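DegT/DnrJ/EryC1/StrS aminotransferase (Brucella abortus 2308, PDB 4QGR) probably acts as a pyridoxal-phosphate-dependent aminotransferase of the DegT/DnrJ/EryC1/StrS family, moving amino groups between substrates through its bound cofactor. Local coordinates at residues 19-24 against 254-259. Sequence-based numbering, arbitrary orientation.
Sequences ARIENR and LEKLAI
Arg24 and Glu255, whose side chains cross at about a right angle, form a salt bridge: Arg24 NE gives its N-H to Glu255 OE1 at 2.8 Å, with an angle of 157° at the hydrogen. The oxygen lies in the guanidinium plane, yet the donor stands 36° above the carboxylate plane. Arg24 is bent at chi3 (73°), which swings NE back toward the carboxylate, and Glu255 OE1 also rests 3.6 Å from Arg24 CB. Two waters tie down the other carboxylate oxygen, Glu255 OE2: one donates to it and to Arg24 O, the second donates to it and accepts from Arg24 NH2. Beside this polar patch, Ile21 and Ile259 reach tip to tip, CD1 to CD1 at 4.0 Å, and their CG2 methyls also meet. Ile21 CD1 further packs against CB and the carbonyl O of Glu255. Ile21 is the joint of the N-terminal region, where helix 14-20 ends and, from this N-cap position, helix 22-35 begins; Arg20, Ile21 and Arg24, around the break, pack on the long helix 247-278 of the PLP-dependent aminotransferase fold, with the side chain of Lys256 about 13 Å from the bound PLP. Arg20, its chain extended from CG to NE, slides past Ile259 in the opposite direction, Arg20 CD touching Ile259 CD1 at 3.9 Å. Ile259 CB then sits 4.1 Å above the centre of one face of the Arg20 guanidinium, while Arg20 NH2 forms a salt bridge with Asp262 and NH1 a hydrogen bond with the hydroxyl of Tyr361. Lys256 leaves the helix on a different side, only its CD coming near Ile21 CD1, and NZ of this buried lysine is hydrogen-bonded to Gln17 OE1 and Gly202 O.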
loop_
_atom_site.group_PDB
_atom_site.type_symbol
_atom_site.label_atom_id
_atom_site.label_comp_id
_atom_site.label_asym_id
_atom_site.label_seq_id
_atom_site.Cartn_x
_atom_site.Cartn_y
_atom_site.Cartn_z
ATOM N N ALA A 19 22.383 12.831 -9.002
ATOM C CA ALA A 19 23.803 13.249 -9.060
ATOM C C ALA A 19 24.092 14.405 -8.076
ATOM O O ALA A 19 25.189 14.459 -7.442
ATOM C CB ALA A 19 24.203 13.631 -10.473
ATOM N N ARG A 20 23.137 15.331 -7.952
ATOM C CA ARG A 20 23.324 16.518 -7.128
ATOM C C ARG A 20 23.570 16.157 -5.650
ATOM O O ARG A 20 24.353 16.818 -4.909
ATOM C CB ARG A 20 22.094 17.389 -7.268
ATOM C CG ARG A 20 22.150 18.678 -6.488
ATOM C CD ARG A 20 20.813 19.364 -6.545
ATOM N NE ARG A 20 20.759 20.622 -5.804
ATOM C CZ ARG A 20 19.825 21.545 -6.010
ATOM N NH1 ARG A 20 18.912 21.343 -6.930
ATOM N NH2 ARG A 20 19.888 22.693 -5.376
ATOM N N ILE A 21 22.918 15.098 -5.207
ATOM C CA ILE A 21 22.944 14.715 -3.805
ATOM C C ILE A 21 23.278 13.228 -3.686
ATOM O O ILE A 21 22.850 12.546 -2.768
ATOM C CB ILE A 21 21.611 15.050 -3.078
ATOM C CG1 ILE A 21 20.382 14.573 -3.871
ATOM C CG2 ILE A 21 21.446 16.543 -2.836
ATOM C CD1 ILE A 21 19.115 14.512 -3.043
ATOM N N GLU A 22 24.111 12.747 -4.597
ATOM C CA GLU A 22 24.418 11.332 -4.716
ATOM C C GLU A 22 24.923 10.679 -3.433
ATOM O O GLU A 22 24.417 9.636 -2.963
ATOM C CB GLU A 22 25.426 11.160 -5.889
ATOM C CG GLU A 22 25.903 9.728 -6.056
ATOM C CD GLU A 22 26.925 9.502 -7.165
ATOM O OE1 GLU A 22 27.112 10.357 -8.035
ATOM O OE2 GLU A 22 27.551 8.424 -7.153
ATOM N N ASN A 23 25.976 11.256 -2.875
ATOM C CA ASN A 23 26.560 10.684 -1.683
ATOM C C ASN A 23 25.698 10.830 -0.433
ATOM O O ASN A 23 25.700 9.945 0.403
ATOM C CB ASN A 23 27.946 11.281 -1.456
ATOM C CG ASN A 23 28.891 10.881 -2.539
ATOM O OD1 ASN A 23 29.472 9.781 -2.478
ATOM N ND2 ASN A 23 29.104 11.765 -3.516
ATOM N N ARG A 24 24.928 11.916 -0.353
ATOM C CA ARG A 24 23.971 12.090 0.750
ATOM C C ARG A 24 22.868 11.023 0.670
ATOM O O ARG A 24 22.503 10.413 1.679
ATOM C CB ARG A 24 23.357 13.484 0.736
ATOM C CG ARG A 24 24.348 14.650 0.989
ATOM C CD ARG A 24 23.596 15.929 1.337
ATOM N NE ARG A 24 23.052 15.814 2.692
ATOM C CZ ARG A 24 23.747 15.968 3.819
ATOM N NH1 ARG A 24 25.018 16.365 3.830
ATOM N NH2 ARG A 24 23.150 15.781 4.979
ATOM N N LEU A 254 13.994 12.812 3.072
ATOM C CA LEU A 254 14.678 13.839 3.869
ATOM C C LEU A 254 15.690 14.572 3.010
ATOM O O LEU A 254 15.789 15.784 3.054
ATOM C CB LEU A 254 15.308 13.239 5.098
ATOM C CG LEU A 254 14.330 12.917 6.239
ATOM C CD1 LEU A 254 14.979 11.996 7.259
ATOM C CD2 LEU A 254 13.853 14.195 6.913
ATOM N N GLU A 255 16.435 13.833 2.193
ATOM C CA GLU A 255 17.405 14.476 1.307
ATOM C C GLU A 255 16.730 15.217 0.133
ATOM O O GLU A 255 17.154 16.327 -0.200
ATOM C CB GLU A 255 18.385 13.456 0.793
ATOM C CG GLU A 255 19.198 12.746 1.853
ATOM C CD GLU A 255 20.061 13.658 2.722
ATOM O OE1 GLU A 255 20.424 14.795 2.323
ATOM O OE2 GLU A 255 20.367 13.249 3.848
ATOM N N LYS A 256 15.649 14.664 -0.420
ATOM C CA LYS A 256 14.894 15.373 -1.451
ATOM C C LYS A 256 14.329 16.707 -0.908
ATOM O O LYS A 256 14.386 17.754 -1.562
ATOM C CB LYS A 256 13.756 14.521 -1.994
ATOM C CG LYS A 256 14.103 13.160 -2.557
ATOM C CD LYS A 256 15.111 13.257 -3.709
ATOM C CE LYS A 256 14.957 12.103 -4.683
ATOM N NZ LYS A 256 13.726 12.212 -5.486
ATOM N N LEU A 257 13.822 16.649 0.316
ATOM C CA LEU A 257 13.135 17.798 0.911
ATOM C C LEU A 257 14.123 18.933 1.095
ATOM O O LEU A 257 13.795 20.111 0.841
ATOM C CB LEU A 257 12.414 17.409 2.224
ATOM C CG LEU A 257 11.760 18.586 2.956
ATOM C CD1 LEU A 257 10.616 19.151 2.062
ATOM C CD2 LEU A 257 11.243 18.117 4.306
ATOM N N ALA A 258 15.364 18.612 1.427
ATOM C CA ALA A 258 16.378 19.674 1.681
ATOM C C ALA A 258 16.759 20.494 0.437
ATOM O O ALA A 258 17.308 21.593 0.549
ATOM C CB ALA A 258 17.647 19.093 2.329
ATOM N N ILE A 259 16.464 19.978 -0.743
ATOM C CA ILE A 259 16.671 20.717 -1.983
ATOM C C ILE A 259 15.407 21.133 -2.713
ATOM O O ILE A 259 15.477 21.784 -3.782
ATOM C CB ILE A 259 17.592 19.960 -2.989
ATOM C CG1 ILE A 259 16.957 18.672 -3.495
ATOM C CG2 ILE A 259 18.987 19.699 -2.392
ATOM C CD1 ILE A 259 17.772 17.988 -4.556
HETATM O O HOH W 1 22.700 11.723 4.172
HETATM O O HOH W 2 20.365 15.460 5.385
#